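Local coordinates for enoyl-CoA hydratase/isomerase family protein (PDB 4FN7) that isomerises the double bond of enoyl-CoA thioesters in fatty-acyl metabolism as a member of the crotonase superfamily, at the interface of chains A and B. Residues are numbered along the deposited sequence; one frame, centred on the assembly and turned at random. Chains: chain A/B, Enoyl-CoA hydratase/isomerase family protein.

Contact 1: the interface of chains A and B. Residues chain A 151-152, 155-156; chain B 118, 148, 173, 176.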
loop_
_atom_site.group_PDB
_atom_site.type_symbol
_atom_site.label_atom_id
_atom_site.label_comp_id
_atom_site.label_asym_id
_atom_site.label_seq_id
_atom_site.Cartn_x
_atom_site.Cartn_y
_atom_site.Cartn_z
ATOM N N ARG A 151 2.908 1.824 1.454
ATOM C CA ARG A 151 3.680 1.399 2.608
ATOM C C ARG A 151 5.011 2.133 2.727
ATOM O O ARG A 151 5.359 2.620 3.803
ATOM C CB ARG A 151 3.874 -0.107 2.579
ATOM C CG ARG A 151 2.632 -0.835 3.034
ATOM C CD ARG A 151 2.621 -2.219 2.507
ATOM N NE ARG A 151 1.512 -2.993 3.032
ATOM C CZ ARG A 151 1.299 -4.254 2.701
ATOM N NH1 ARG A 151 2.132 -4.854 1.850
ATOM N NH2 ARG A 151 0.268 -4.909 3.217
ATOM N N SER A 152 5.742 2.252 1.624
ATOM C CA SER A 152 7.041 2.912 1.692
ATOM C C SER A 152 6.923 4.430 1.843
ATOM O O SER A 152 7.739 5.055 2.527
ATOM C CB SER A 152 7.916 2.532 0.500
ATOM O OG SER A 152 8.572 1.302 0.744
ATOM N N GLN A 155 6.271 5.274 5.506
ATOM C CA GLN A 155 7.491 5.270 6.313
ATOM C C GLN A 155 8.255 6.584 6.186
ATOM O O GLN A 155 8.683 7.163 7.187
ATOM C CB GLN A 155 8.388 4.085 5.944
ATOM C CG GLN A 155 7.825 2.758 6.392
ATOM C CD GLN A 155 7.501 2.758 7.868
ATOM O OE1 GLN A 155 8.314 3.196 8.684
ATOM N NE2 GLN A 155 6.312 2.284 8.222
ATOM N N GLN A 156 8.440 7.057 4.959
ATOM C CA GLN A 156 9.260 8.249 4.760
ATOM C C GLN A 156 8.530 9.526 5.153
ATOM O O GLN A 156 9.147 10.471 5.650
ATOM C CB GLN A 156 9.742 8.342 3.320
ATOM C CG GLN A 156 10.560 7.126 2.913
ATOM C CD GLN A 156 11.697 7.478 1.984
ATOM O OE1 GLN A 156 11.486 8.108 0.952
ATOM N NE2 GLN A 156 12.919 7.084 2.353
ATOM N N ARG B 118 16.637 4.089 1.319
ATOM C CA ARG B 118 17.387 3.054 0.632
ATOM C C ARG B 118 17.712 3.519 -0.783
ATOM O O ARG B 118 16.806 3.825 -1.558
ATOM C CB ARG B 118 16.549 1.775 0.569
ATOM C CG ARG B 118 16.085 1.283 1.927
ATOM C CD ARG B 118 14.869 0.367 1.811
ATOM N NE ARG B 118 13.703 1.123 1.349
ATOM C CZ ARG B 118 12.540 0.582 0.997
ATOM N NH1 ARG B 118 12.369 -0.731 1.051
ATOM N NH2 ARG B 118 11.550 1.367 0.595
ATOM N N ARG B 148 7.153 -2.502 3.742
ATOM C CA ARG B 148 7.660 -1.600 2.701
ATOM C C ARG B 148 7.073 -1.808 1.305
ATOM O O ARG B 148 6.980 -0.861 0.532
ATOM C CB ARG B 148 9.193 -1.698 2.584
ATOM C CG ARG B 148 9.953 -1.595 3.896
ATOM C CD ARG B 148 9.635 -0.317 4.647
ATOM N NE ARG B 148 10.313 0.893 4.177
ATOM C CZ ARG B 148 11.534 1.258 4.559
ATOM N NH1 ARG B 148 12.044 2.402 4.141
ATOM N NH2 ARG B 148 12.243 0.476 5.363
ATOM N N GLY B 173 8.489 -0.488 -3.821
ATOM C CA GLY B 173 8.843 -0.171 -2.449
ATOM C C GLY B 173 10.021 -0.964 -1.895
ATOM O O GLY B 173 10.182 -1.066 -0.678
ATOM N N ASP B 176 14.026 3.423 -2.210
ATOM C CA ASP B 176 13.419 4.755 -2.180
ATOM C C ASP B 176 14.015 5.728 -3.190
ATOM O O ASP B 176 13.412 6.760 -3.496
ATOM C CB ASP B 176 13.540 5.371 -0.791
ATOM C CG ASP B 176 13.017 4.470 0.281
ATOM O OD1 ASP B 176 11.782 4.262 0.339
ATOM O OD2 ASP B 176 13.844 3.962 1.068
HETATM O O HOH W 1 5.219 0.886 -0.885
HETATM O O HOH W 2 10.219 3.750 2.571
#
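The hydroxyl of A:Ser152 meets the main-chain carbonyl of B:Arg148 where two subunits of this crotonase-superfamily enzyme pack together. From the first turn of helix 151-159, A:Ser152 OG donates to B:Arg148 O at 2.7 Å, tilted somewhat from the carbonyl plane. The same hydroxyl also accepts: B:Arg118 NH2 lies 3.0 Å from A:Ser152 OG, in a bond bent to 137° at the hydrogen. B:Asp176 is the second-shell group that sets this guanidinium. The grip is side-on, B:Arg118 NE to B:Asp176 OD2 and B:Arg118 NH2 to B:Asp176 OD1, both 2.9 Å and nearly straight; the carboxylate oxygens lie in the guanidinium plane but are approached from above their own.

B:Arg148 folds back through chi2 and chi3 (-79° at the latter), which lays its guanidinium against a face of that of B:Arg118. The nearby carboxylate may offset this pairing of like charges. Water 2 ties B:Arg148 NH1, 2.8 Å away from its oxygen, to A:Ser152 O and B:Asp176 OD1, while water 1 bridges A:Ser152 N and B:Arg148 O. The A:Gln155 side chain crosses that of B:Arg148 at about a right angle, its CG 3.8 Å from B:Arg148 NE. The A:Gln156 amide stacks tip to tip on the B:Asp176 carboxylate, their planes 16° apart.

Contact 2: the interface of chains A and B. Residues chain A 156, 159-160; chain B 95, 116-117, 176, 195, 198, 203.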
loop_
_atom_site.group_PDB
_atom_site.type_symbol
_atom_site.label_atom_id
_atom_site.label_comp_id
_atom_site.label_asym_id
_atom_site.label_seq_id
_atom_site.Cartn_x
_atom_site.Cartn_y
_atom_site.Cartn_z
ATOM N N GLN A 156 8.440 7.057 4.959
ATOM C CA GLN A 156 9.260 8.249 4.760
ATOM C C GLN A 156 8.530 9.526 5.153
ATOM O O GLN A 156 9.147 10.471 5.650
ATOM C CB GLN A 156 9.742 8.342 3.320
ATOM C CG GLN A 156 10.560 7.126 2.913
ATOM C CD GLN A 156 11.697 7.478 1.984
ATOM O OE1 GLN A 156 11.486 8.108 0.952
ATOM N NE2 GLN A 156 12.919 7.084 2.353
ATOM N N GLY A 159 8.567 9.271 9.682
ATOM C CA GLY A 159 9.848 9.362 10.367
ATOM C C GLY A 159 10.846 10.315 9.735
ATOM O O GLY A 159 11.721 10.852 10.424
ATOM N N LEU A 160 10.743 10.535 8.428
ATOM C CA LEU A 160 11.709 11.397 7.746
ATOM C C LEU A 160 11.124 12.733 7.294
ATOM O O LEU A 160 11.814 13.518 6.653
ATOM C CB LEU A 160 12.332 10.681 6.547
ATOM C CG LEU A 160 13.116 9.399 6.854
ATOM C CD1 LEU A 160 13.632 8.804 5.564
ATOM C CD2 LEU A 160 14.268 9.650 7.844
ATOM N N PRO B 95 18.293 8.047 12.209
ATOM C CA PRO B 95 17.997 7.639 10.831
ATOM C C PRO B 95 19.052 6.683 10.281
ATOM O O PRO B 95 20.250 6.863 10.537
ATOM C CB PRO B 95 18.018 8.959 10.067
ATOM C CG PRO B 95 17.652 9.990 11.109
ATOM C CD PRO B 95 18.337 9.512 12.357
ATOM N N ASP B 116 15.711 3.435 6.817
ATOM C CA ASP B 116 14.711 4.482 6.660
ATOM C C ASP B 116 14.691 5.002 5.226
ATOM O O ASP B 116 13.639 5.377 4.705
ATOM C CB ASP B 116 15.001 5.633 7.614
ATOM C CG ASP B 116 14.872 5.227 9.059
ATOM O OD1 ASP B 116 13.744 4.940 9.492
ATOM O OD2 ASP B 116 15.892 5.216 9.783
ATOM N N HIS B 117 15.861 5.040 4.599
ATOM C CA HIS B 117 16.002 5.473 3.215
ATOM C C HIS B 117 16.966 4.514 2.532
ATOM O O HIS B 117 18.003 4.171 3.100
ATOM C CB HIS B 117 16.560 6.897 3.167
ATOM C CG HIS B 117 16.611 7.484 1.793
ATOM N ND1 HIS B 117 15.476 7.741 1.052
ATOM C CD2 HIS B 117 17.659 7.853 1.018
ATOM C CE1 HIS B 117 15.825 8.247 -0.117
ATOM N NE2 HIS B 117 17.143 8.334 -0.161
ATOM N N ASP B 176 14.026 3.423 -2.210
ATOM C CA ASP B 176 13.419 4.755 -2.180
ATOM C C ASP B 176 14.015 5.728 -3.190
ATOM O O ASP B 176 13.412 6.760 -3.496
ATOM C CB ASP B 176 13.540 5.371 -0.791
ATOM C CG ASP B 176 13.017 4.470 0.281
ATOM O OD1 ASP B 176 11.782 4.262 0.339
ATOM O OD2 ASP B 176 13.844 3.962 1.068
ATOM N N PHE B 195 19.086 13.855 7.176
ATOM C CA PHE B 195 18.219 13.280 8.199
ATOM C C PHE B 195 18.733 13.511 9.620
ATOM O O PHE B 195 17.945 13.544 10.564
ATOM C CB PHE B 195 18.003 11.787 7.953
ATOM C CG PHE B 195 17.450 11.464 6.593
ATOM C CD1 PHE B 195 16.519 12.294 5.986
ATOM C CD2 PHE B 195 17.860 10.323 5.927
ATOM C CE1 PHE B 195 16.011 11.987 4.730
ATOM C CE2 PHE B 195 17.356 10.013 4.675
ATOM C CZ PHE B 195 16.432 10.846 4.075
ATOM N N LEU B 198 17.046 16.307 11.303
ATOM C CA LEU B 198 15.717 16.141 11.880
ATOM C C LEU B 198 15.835 16.106 13.396
ATOM O O LEU B 198 16.917 15.866 13.933
ATOM C CB LEU B 198 15.071 14.849 11.381
ATOM C CG LEU B 198 14.824 14.758 9.875
ATOM C CD1 LEU B 198 14.429 13.334 9.506
ATOM C CD2 LEU B 198 13.748 15.752 9.434
ATOM N N HIS B 203 12.014 11.888 15.706
ATOM C CA HIS B 203 12.267 10.850 14.707
ATOM C C HIS B 203 12.137 9.461 15.326
ATOM O O HIS B 203 11.440 8.588 14.807
ATOM C CB HIS B 203 13.655 11.015 14.076
ATOM C CG HIS B 203 14.095 9.826 13.279
ATOM N ND1 HIS B 203 13.576 9.527 12.037
ATOM C CD2 HIS B 203 14.983 8.844 13.560
ATOM C CE1 HIS B 203 14.137 8.421 11.581
ATOM N NE2 HIS B 203 14.999 7.988 12.486
#
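A:Gln156 reaches across to B:His117, and A:Leu160 packs against B:Phe195, in an interface patch of this crotonase-family protein formed by the end of helix 151-159 of one subunit and several segments of the other. The polar contacts are nearly straight. A:Gln156 NE2 spends its amide hydrogens on two acceptors: B:His117 ND1 at 2.9 Å, and the main-chain B:Asp116 O at 3.0 Å, met in the carbonyl plane on a lone pair. These two in-plane bonds, one from each N-H, fix the amide's rotation and leave it nearly coplanar with the imidazole, 12° apart. CG anti to the backbone N (chi1 -174°) places the B:His117 ring edge before the amide, where ND1 accepts; this would suit a proton on NE2, though protonation is not seen.

B:His203 uses its ND1 the opposite way. B:His203 ND1 donates to A:Gly159 O at 2.8 Å, capping a carbonyl at the helix's C-terminal end; the oxygen lies in the imidazole plane, yet the donor stands above the carbonyl plane. B:Pro95 CG backs one face of this imidazole.

The apolar contacts centre on A:Leu160. A:Leu160 CD2 sits over a face of the B:Phe195 ring, 4.0 Å from the centroid, and A:Leu160 CD1 approaches B:Phe195 CZ at 3.8 Å. A:Leu160 CD2 also lies 3.9 Å from B:His203 CE1, the two side chains running side by side in the same direction. B:Leu198 CD1 presses on the backbone, 3.8 Å from A:Leu160 CA.

Contact 3: the interface of chains A and B. Residues chain A 151; chain B 146-151, 154.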
loop_
_atom_site.group_PDB
_atom_site.type_symbol
_atom_site.label_atom_id
_atom_site.label_comp_id
_atom_site.label_asym_id
_atom_site.label_seq_id
_atom_site.Cartn_x
_atom_site.Cartn_y
_atom_site.Cartn_z
ATOM N N ARG A 151 2.908 1.824 1.454
ATOM C CA ARG A 151 3.680 1.399 2.608
ATOM C C ARG A 151 5.011 2.133 2.727
ATOM O O ARG A 151 5.359 2.620 3.803
ATOM C CB ARG A 151 3.874 -0.107 2.579
ATOM C CG ARG A 151 2.632 -0.835 3.034
ATOM C CD ARG A 151 2.621 -2.219 2.507
ATOM N NE ARG A 151 1.512 -2.993 3.032
ATOM C CZ ARG A 151 1.299 -4.254 2.701
ATOM N NH1 ARG A 151 2.132 -4.854 1.850
ATOM N NH2 ARG A 151 0.268 -4.909 3.217
ATOM N N LYS B 146 6.480 -6.779 4.253
ATOM C CA LYS B 146 5.115 -6.263 4.296
ATOM C C LYS B 146 5.104 -4.799 4.717
ATOM O O LYS B 146 4.209 -4.046 4.348
ATOM C CB LYS B 146 4.257 -7.112 5.238
ATOM C CG LYS B 146 2.766 -6.831 5.179
ATOM C CD LYS B 146 2.039 -7.674 6.219
ATOM C CE LYS B 146 0.540 -7.466 6.167
ATOM N NZ LYS B 146 -0.145 -8.231 7.248
ATOM N N LEU B 147 6.115 -4.389 5.475
ATOM C CA LEU B 147 6.205 -3.016 5.936
ATOM C C LEU B 147 6.530 -2.024 4.817
ATOM O O LEU B 147 6.239 -0.833 4.938
ATOM C CB LEU B 147 7.272 -2.930 7.029
ATOM C CG LEU B 147 7.394 -1.610 7.781
ATOM C CD1 LEU B 147 6.108 -1.267 8.538
ATOM C CD2 LEU B 147 8.570 -1.728 8.743
ATOM N N ARG B 148 7.153 -2.502 3.742
ATOM C CA ARG B 148 7.660 -1.600 2.701
ATOM C C ARG B 148 7.073 -1.808 1.305
ATOM O O ARG B 148 6.980 -0.861 0.532
ATOM C CB ARG B 148 9.193 -1.698 2.584
ATOM C CG ARG B 148 9.953 -1.595 3.896
ATOM C CD ARG B 148 9.635 -0.317 4.647
ATOM N NE ARG B 148 10.313 0.893 4.177
ATOM C CZ ARG B 148 11.534 1.258 4.559
ATOM N NH1 ARG B 148 12.044 2.402 4.141
ATOM N NH2 ARG B 148 12.243 0.476 5.363
ATOM N N LEU B 149 6.725 -3.042 0.962
ATOM C CA LEU B 149 6.260 -3.323 -0.393
ATOM C C LEU B 149 4.792 -2.970 -0.570
ATOM O O LEU B 149 3.991 -3.134 0.347
ATOM C CB LEU B 149 6.472 -4.797 -0.736
ATOM C CG LEU B 149 7.925 -5.276 -0.730
ATOM C CD1 LEU B 149 8.015 -6.729 -1.173
ATOM C CD2 LEU B 149 8.773 -4.389 -1.615
ATOM N N THR B 150 4.427 -2.482 -1.753
ATOM C CA THR B 150 3.011 -2.246 -2.029
ATOM C C THR B 150 2.266 -3.565 -1.927
ATOM O O THR B 150 2.868 -4.635 -1.983
ATOM C CB THR B 150 2.772 -1.705 -3.435
ATOM O OG1 THR B 150 3.210 -2.677 -4.387
ATOM C CG2 THR B 150 3.513 -0.388 -3.648
ATOM N N ARG B 151 0.948 -3.495 -1.783
ATOM C CA ARG B 151 0.158 -4.712 -1.656
ATOM C C ARG B 151 0.465 -5.718 -2.760
ATOM O O ARG B 151 0.667 -6.902 -2.495
ATOM C CB ARG B 151 -1.336 -4.382 -1.656
ATOM C CG ARG B 151 -1.950 -4.203 -0.273
ATOM C CD ARG B 151 -1.520 -2.930 0.400
ATOM N NE ARG B 151 -2.038 -2.872 1.765
ATOM C CZ ARG B 151 -1.697 -1.949 2.661
ATOM N NH1 ARG B 151 -0.839 -0.995 2.328
ATOM N NH2 ARG B 151 -2.205 -1.979 3.888
ATOM N N TYR B 154 4.166 -6.991 -2.842
ATOM C CA TYR B 154 4.354 -7.937 -1.744
ATOM C C TYR B 154 3.933 -9.348 -2.155
ATOM O O TYR B 154 4.614 -10.331 -1.860
ATOM C CB TYR B 154 3.577 -7.470 -0.513
ATOM C CG TYR B 154 3.628 -8.403 0.682
ATOM C CD1 TYR B 154 4.812 -8.602 1.388
ATOM C CD2 TYR B 154 2.481 -9.052 1.131
ATOM C CE1 TYR B 154 4.857 -9.434 2.487
ATOM C CE2 TYR B 154 2.518 -9.891 2.235
ATOM C CZ TYR B 154 3.712 -10.075 2.908
ATOM O OH TYR B 154 3.773 -10.898 4.010
HETATM O O HOH W 3 4.666 1.143 6.035
#
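A:Arg151 and B:Arg151 cross at a heterologous interface, one that joins different surfaces of two copies of the same protein and would let the three copies of the deposited assembly be linked in turn, as in the trimers typical of the family. A:Arg151 does most of the reaching. Extended from CG to NE (chi2 157°), its chain runs over the B:Lys146 to B:Leu149 segment at the C-terminal end of helix 139-146 of chain B and carries the guanidinium deep into the neighbour. There A:Arg151 NH1 donates to B:Leu149 O at 2.9 Å, almost straight, with the oxygen close to the guanidinium plane.

The flat group is held from both sides. B:Lys146 CG lies against one face, 3.9 Å from A:Arg151 CZ, while B:Arg151 CD lies against the other; B:Tyr154 CB meets the edge, 3.8 Å from A:Arg151 NH1. B:Arg151 turns sharply at chi2 (72°), unlike its extended copy in chain A, and this bend brings its guanidinium over the other, planes 33° apart and B:Arg151 CZ 3.8 Å from A:Arg151 CZ. The N-H of A:Arg151 NE points away from this partner. B:Lys146 NZ adds a further like charge, 5.2 Å from A:Arg151 NH2, so the cluster may be electrostatically costly unless solvent or other groups offset it.

Water 3 links the two main chains, lying 2.8 Å from both A:Arg151 O and B:Leu147 O. By seating A:Arg151 against the carbonyl-lined 146-149 segment, the site anchors one subunit to the next and probably steadies the assembly.

Contact 4: the interface of chains A and B. Residues chain A 135-139, 142, 228; chain B 202, 205-206, 209.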
loop_
_atom_site.group_PDB
_atom_site.type_symbol
_atom_site.label_atom_id
_atom_site.label_comp_id
_atom_site.label_asym_id
_atom_site.label_seq_id
_atom_site.Cartn_x
_atom_site.Cartn_y
_atom_site.Cartn_z
ATOM N N MET A 135 8.277 17.648 16.668
ATOM C CA MET A 135 7.007 17.124 17.134
ATOM C C MET A 135 6.825 15.662 16.748
ATOM O O MET A 135 7.062 15.265 15.609
ATOM C CB MET A 135 5.865 17.989 16.604
ATOM C CG MET A 135 6.037 19.455 16.973
ATOM S SD MET A 135 4.772 20.529 16.286
ATOM C CE MET A 135 5.320 22.124 16.878
ATOM N N THR A 136 6.423 14.855 17.720
ATOM C CA THR A 136 6.092 13.461 17.444
ATOM C C THR A 136 4.700 13.420 16.814
ATOM O O THR A 136 3.784 14.093 17.283
ATOM C CB THR A 136 6.137 12.618 18.731
ATOM O OG1 THR A 136 7.461 12.671 19.281
ATOM C CG2 THR A 136 5.763 11.162 18.459
ATOM N N ILE A 137 4.539 12.658 15.738
ATOM C CA ILE A 137 3.254 12.657 15.040
ATOM C C ILE A 137 2.191 11.952 15.878
ATOM O O ILE A 137 2.386 10.811 16.303
ATOM C CB ILE A 137 3.345 11.991 13.663
ATOM C CG1 ILE A 137 4.395 12.685 12.795
ATOM C CG2 ILE A 137 1.983 12.046 12.980
ATOM C CD1 ILE A 137 4.542 12.081 11.401
ATOM N N PRO A 138 1.056 12.630 16.124
ATOM C CA PRO A 138 -0.032 11.995 16.874
ATOM C C PRO A 138 -0.565 10.740 16.194
ATOM O O PRO A 138 -0.570 10.641 14.959
ATOM C CB PRO A 138 -1.114 13.078 16.896
ATOM C CG PRO A 138 -0.350 14.357 16.818
ATOM C CD PRO A 138 0.775 14.053 15.864
ATOM N N TYR A 139 -1.024 9.793 17.001
ATOM C CA TYR A 139 -1.584 8.559 16.459
ATOM C C TYR A 139 -2.708 8.804 15.448
ATOM O O TYR A 139 -2.766 8.133 14.420
ATOM C CB TYR A 139 -2.050 7.631 17.579
ATOM C CG TYR A 139 -0.912 6.967 18.326
ATOM C CD1 TYR A 139 -0.187 5.932 17.747
ATOM C CD2 TYR A 139 -0.565 7.370 19.609
ATOM C CE1 TYR A 139 0.855 5.315 18.428
ATOM C CE2 TYR A 139 0.471 6.757 20.298
ATOM C CZ TYR A 139 1.176 5.733 19.700
ATOM O OH TYR A 139 2.206 5.121 20.376
ATOM N N LEU A 142 -1.162 9.727 12.170
ATOM C CA LEU A 142 -0.576 8.539 11.563
ATOM C C LEU A 142 -1.636 7.698 10.853
ATOM O O LEU A 142 -1.426 7.232 9.738
ATOM C CB LEU A 142 0.173 7.699 12.608
ATOM C CG LEU A 142 1.453 8.325 13.168
ATOM C CD1 LEU A 142 2.003 7.483 14.313
ATOM C CD2 LEU A 142 2.494 8.478 12.074
ATOM N N GLU A 228 -1.340 11.684 25.323
ATOM C CA GLU A 228 -0.130 11.997 24.569
ATOM C C GLU A 228 0.570 13.208 25.170
ATOM O O GLU A 228 1.784 13.364 25.037
ATOM C CB GLU A 228 -0.444 12.258 23.092
ATOM C CG GLU A 228 -0.736 11.014 22.262
ATOM C CD GLU A 228 -0.486 11.239 20.776
ATOM O OE1 GLU A 228 0.614 11.724 20.428
ATOM O OE2 GLU A 228 -1.384 10.934 19.958
ATOM N N ALA B 202 11.914 13.207 18.150
ATOM C CA ALA B 202 10.686 13.059 17.375
ATOM C C ALA B 202 10.836 11.975 16.315
ATOM O O ALA B 202 9.900 11.226 16.048
ATOM C CB ALA B 202 10.311 14.376 16.733
ATOM N N ALA B 205 10.724 8.470 18.174
ATOM C CA ALA B 205 9.387 8.175 18.662
ATOM C C ALA B 205 8.431 7.906 17.506
ATOM O O ALA B 205 7.626 6.971 17.550
ATOM C CB ALA B 205 8.873 9.326 19.506
ATOM N N THR B 206 8.503 8.737 16.471
ATOM C CA THR B 206 7.594 8.585 15.340
ATOM C C THR B 206 7.842 7.290 14.567
ATOM O O THR B 206 6.898 6.615 14.157
ATOM C CB THR B 206 7.675 9.801 14.402
ATOM O OG1 THR B 206 7.272 10.968 15.123
ATOM C CG2 THR B 206 6.766 9.626 13.182
ATOM N N ARG B 209 6.278 4.422 16.316
ATOM C CA ARG B 209 4.833 4.430 16.091
ATOM C C ARG B 209 4.482 3.940 14.685
ATOM O O ARG B 209 3.511 3.205 14.506
ATOM C CB ARG B 209 4.260 5.831 16.309
ATOM C CG ARG B 209 4.342 6.314 17.739
ATOM C CD ARG B 209 3.671 7.671 17.899
ATOM N NE ARG B 209 3.708 8.091 19.291
ATOM C CZ ARG B 209 3.050 9.134 19.786
ATOM N NH1 ARG B 209 2.293 9.889 18.996
ATOM N NH2 ARG B 209 3.150 9.425 21.079
#
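B:Arg209 reaches from helix 200-210 between A:Tyr139 and A:Thr136, and each step along it finds a partner. B:Arg209 CB packs on A:Leu142 CD1 at 3.4 Å. With CG anti to the carbonyl carbon (chi1 -66°) and the chain extended from there to NE, the side chain crosses the tyrosine at about a right angle. B:Arg209 CG passes the phenol, 3.6 Å from A:Tyr139 OH, and B:Arg209 CD sits over the ring face, 3.9 Å from the centroid of A:Tyr139. B:Arg209 NE follows above the ring, 3.5 Å from A:Tyr139 CZ.

At the tip the guanidinium is sandwiched. The tyrosine ring stacks on one face, planes 14° apart, while the A:Thr136 methyl CG2 is centred on the other, 3.6 Å from B:Arg209 CZ. B:Arg209 NH1 is the gripping atom: it donates to A:Ile137 O at 2.8 Å, from above the carbonyl plane, and forms a salt bridge with A:Glu228 OE1. A:Glu228 is poorly ordered, so both its bonds call for caution; as modelled, OE2 accepts from A:Tyr139 N at the start of helix 139-148.

One turn back, B:Thr206 OG1 donates a hydrogen bond to B:Ala202 O within its own helix, and B:Thr206 OG1 in turn accepts from A:Ile137 N at 3.3 Å, with the N-H pointing almost straight at it.

Helix 151-159 of chain A threads three of the contacts. Contact 3 takes its first residue, contact 1 its first turns and contact 2 its end. The centres of contact 3 and contact 1 are about 8 Å apart, those of contact 1 and contact 2 about 10 Å. A:Arg151 and B:Arg148 are shared by contacts 1 and 3, A:Gln156 and B:Asp176 by contacts 1 and 2. Contact 4 lies about 14 Å from contact 2 and 21 Å from contact 3; helix 200-210 of chain B serves both 2 and 4. The neighbour is thus held at several points, three of them along one helix, as suits the trimers typical of this superfamily.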